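Local coordinates for protein transcriptional regulator, BadM/Rrf2 family (Thermincola potens, PDB 4CIC) that probably binds DNA as an IscR-type transcription factor of the Rrf2 family, linked to the regulation of iron-sulfur cluster biogenesis, at residues A[58-63]-A[70-75]. The protein carries 3 engineered substitutions. Sequence-based numbering, arbitrary orientation.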
loop_
_atom_site.group_PDB
_atom_site.type_symbol
_atom_site.label_atom_id
_atom_site.label_comp_id
_atom_site.label_asym_id
_atom_site.label_seq_id
_atom_site.Cartn_x
_atom_site.Cartn_y
_atom_site.Cartn_z
ATOM N N LEU A 58 15.565 0.757 18.623
ATOM C CA LEU A 58 15.186 -0.561 18.115
ATOM C C LEU A 58 16.374 -1.522 18.077
ATOM O O LEU A 58 16.196 -2.732 18.122
ATOM C CB LEU A 58 14.561 -0.467 16.723
ATOM C CG LEU A 58 13.100 -0.005 16.749
ATOM C CD1 LEU A 58 12.550 0.191 15.340
ATOM C CD2 LEU A 58 12.270 -1.032 17.528
ATOM N N VAL A 59 17.575 -0.968 17.942
ATOM C CA VAL A 59 18.776 -1.790 17.958
ATOM C C VAL A 59 19.831 -1.113 18.802
ATOM O O VAL A 59 19.792 0.098 19.028
ATOM C CB VAL A 59 19.359 -2.029 16.551
ATOM C CG1 VAL A 59 18.309 -2.628 15.616
ATOM C CG2 VAL A 59 19.913 -0.748 15.989
ATOM N N LYS A 60 20.750 -1.915 19.325
ATOM C CA LYS A 60 21.828 -1.359 20.125
ATOM C C LYS A 60 23.150 -1.978 19.702
ATOM O O LYS A 60 23.194 -3.083 19.159
ATOM C CB LYS A 60 21.573 -1.571 21.619
ATOM C CG LYS A 60 21.294 -3.005 21.997
ATOM C CD LYS A 60 21.075 -3.167 23.498
ATOM C CE LYS A 60 22.350 -2.923 24.279
ATOM N NZ LYS A 60 22.111 -3.071 25.743
ATOM N N SER A 61 24.219 -1.230 19.938
ATOM C CA SER A 61 25.566 -1.662 19.639
ATOM C C SER A 61 26.210 -2.170 20.920
ATOM O O SER A 61 25.967 -1.634 22.004
ATOM C CB SER A 61 26.370 -0.489 19.080
ATOM O OG SER A 61 27.748 -0.800 19.021
ATOM N N VAL A 62 27.017 -3.218 20.802
ATOM C CA VAL A 62 27.752 -3.728 21.951
ATOM C C VAL A 62 29.254 -3.783 21.633
ATOM O O VAL A 62 29.644 -3.980 20.482
ATOM C CB VAL A 62 27.235 -5.108 22.370
ATOM C CG1 VAL A 62 25.748 -5.052 22.680
ATOM C CG2 VAL A 62 27.480 -6.088 21.275
ATOM N N ARG A 63 30.090 -3.604 22.650
ATOM C CA ARG A 63 31.533 -3.447 22.447
ATOM C C ARG A 63 32.373 -4.721 22.619
ATOM O O ARG A 63 33.582 -4.632 22.831
ATOM C CB ARG A 63 32.084 -2.391 23.407
ATOM C CG ARG A 63 31.229 -1.153 23.579
ATOM C CD ARG A 63 31.815 -0.276 24.677
ATOM N NE ARG A 63 30.967 0.865 25.006
ATOM C CZ ARG A 63 31.210 1.707 26.007
ATOM N NH1 ARG A 63 32.275 1.532 26.779
ATOM N NH2 ARG A 63 30.387 2.721 26.240
ATOM N N ILE A 70 22.616 -5.897 18.268
ATOM C CA ILE A 70 21.521 -6.767 18.712
ATOM C C ILE A 70 20.232 -5.960 18.765
ATOM O O ILE A 70 20.275 -4.734 18.819
ATOM C CB ILE A 70 21.749 -7.372 20.129
ATOM C CG1 ILE A 70 21.983 -6.273 21.162
ATOM C CG2 ILE A 70 22.900 -8.285 20.110
ATOM C CD1 ILE A 70 21.965 -6.766 22.596
ATOM N N LEU A 71 19.089 -6.635 18.716
ATOM C CA LEU A 71 17.829 -5.933 18.962
ATOM C C LEU A 71 17.870 -5.318 20.352
ATOM O O LEU A 71 18.423 -5.906 21.299
ATOM C CB LEU A 71 16.639 -6.888 18.891
ATOM C CG LEU A 71 16.306 -7.584 17.581
ATOM C CD1 LEU A 71 15.139 -8.531 17.802
ATOM C CD2 LEU A 71 15.949 -6.565 16.516
ATOM N N ALA A 72 17.265 -4.140 20.476
ATOM C CA ALA A 72 17.190 -3.435 21.755
ATOM C C ALA A 72 15.889 -3.710 22.524
ATOM O O ALA A 72 15.746 -3.289 23.680
ATOM C CB ALA A 72 17.362 -1.941 21.531
ATOM N N ARG A 73 14.953 -4.397 21.867
ATOM C CA ARG A 73 13.724 -4.911 22.482
ATOM C C ARG A 73 13.558 -6.353 22.016
ATOM O O ARG A 73 14.107 -6.729 20.981
ATOM C CB ARG A 73 12.494 -4.116 22.019
ATOM C CG ARG A 73 12.569 -2.634 22.272
ATOM C CD ARG A 73 11.195 -2.075 22.594
ATOM N NE ARG A 73 10.231 -2.191 21.492
ATOM C CZ ARG A 73 10.034 -1.255 20.569
ATOM N NH1 ARG A 73 10.755 -0.142 20.597
ATOM N NH2 ARG A 73 9.121 -1.431 19.614
ATOM N N GLU A 74 12.786 -7.144 22.753
ATOM C CA GLU A 74 12.559 -8.546 22.384
ATOM C C GLU A 74 11.710 -8.556 21.124
ATOM O O GLU A 74 10.927 -7.646 20.929
ATOM C CB GLU A 74 11.817 -9.284 23.496
ATOM C CG GLU A 74 12.673 -9.539 24.767
ATOM C CD GLU A 74 11.854 -10.030 25.955
ATOM O OE1 GLU A 74 11.030 -10.952 25.786
ATOM O OE2 GLU A 74 12.036 -9.488 27.062
ATOM N N PRO A 75 11.875 -9.573 20.268
ATOM C CA PRO A 75 11.100 -9.586 19.023
ATOM C C PRO A 75 9.589 -9.508 19.246
ATOM O O PRO A 75 8.887 -8.899 18.401
ATOM C CB PRO A 75 11.496 -10.918 18.365
ATOM C CG PRO A 75 12.947 -11.169 18.900
ATOM C CD PRO A 75 12.911 -10.626 20.303
#
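Lys60 and Ile70 form an antiparallel hydrogen-bonded pair of a two-stranded sheet, and their side chains run side by side in the same direction. The first torsions, 53° in Lys60 and 56° in Ile70, set Lys60 CG and Ile70 CG1 between the backbone N and the carbonyl carbon of their own residues. Lys60 CG thereby comes to 3.4 Å from Ile70 CG1, tighter than usual for two carbons. Further out, Lys60 CD lies 3.8 Å from Ile70 CD1. That same methyl also meets Val62 CG1, at 4.2 Å, where the valine side chain crosses that of the isoleucine at about a right angle; Pro29 touches both Val62 and Ile70. An alanine in place of Ile70 would probably open a gap beside Val62 and let the aliphatic part of Lys60 move more freely. In the backbone, Lys60 N gives a hydrogen bond of 2.9 Å to Ile70 O, and Ile70 N returns one of 3.0 Å to Lys60 O. After Leu71 the chain leaves strand 68-71, and Ala72 N donates a nearly straight hydrogen bond of 2.9 Å to Leu58 O, the donor lying above the plane of that carbonyl. Ala72 CB rests 3.6 Å from Leu58 C. Leu58 and Arg73 cross obliquely, with methyl CD2 over one face of the guanidinium, 3.5 Å from Arg73 NH1; the backbone O of Asp77 accepts a hydrogen bond from Arg73 NH2. The side chains of Val59 and Leu71, a non-hydrogen-bonded pair, diverge, yet both pack on Met18 and Leu21 of helix 9-23. Following helix 43-55, strands 59-62 and 68-71 form the beta hairpin, or wing, of a winged helix-turn-helix domain, characteristic of Rrf2-type regulators.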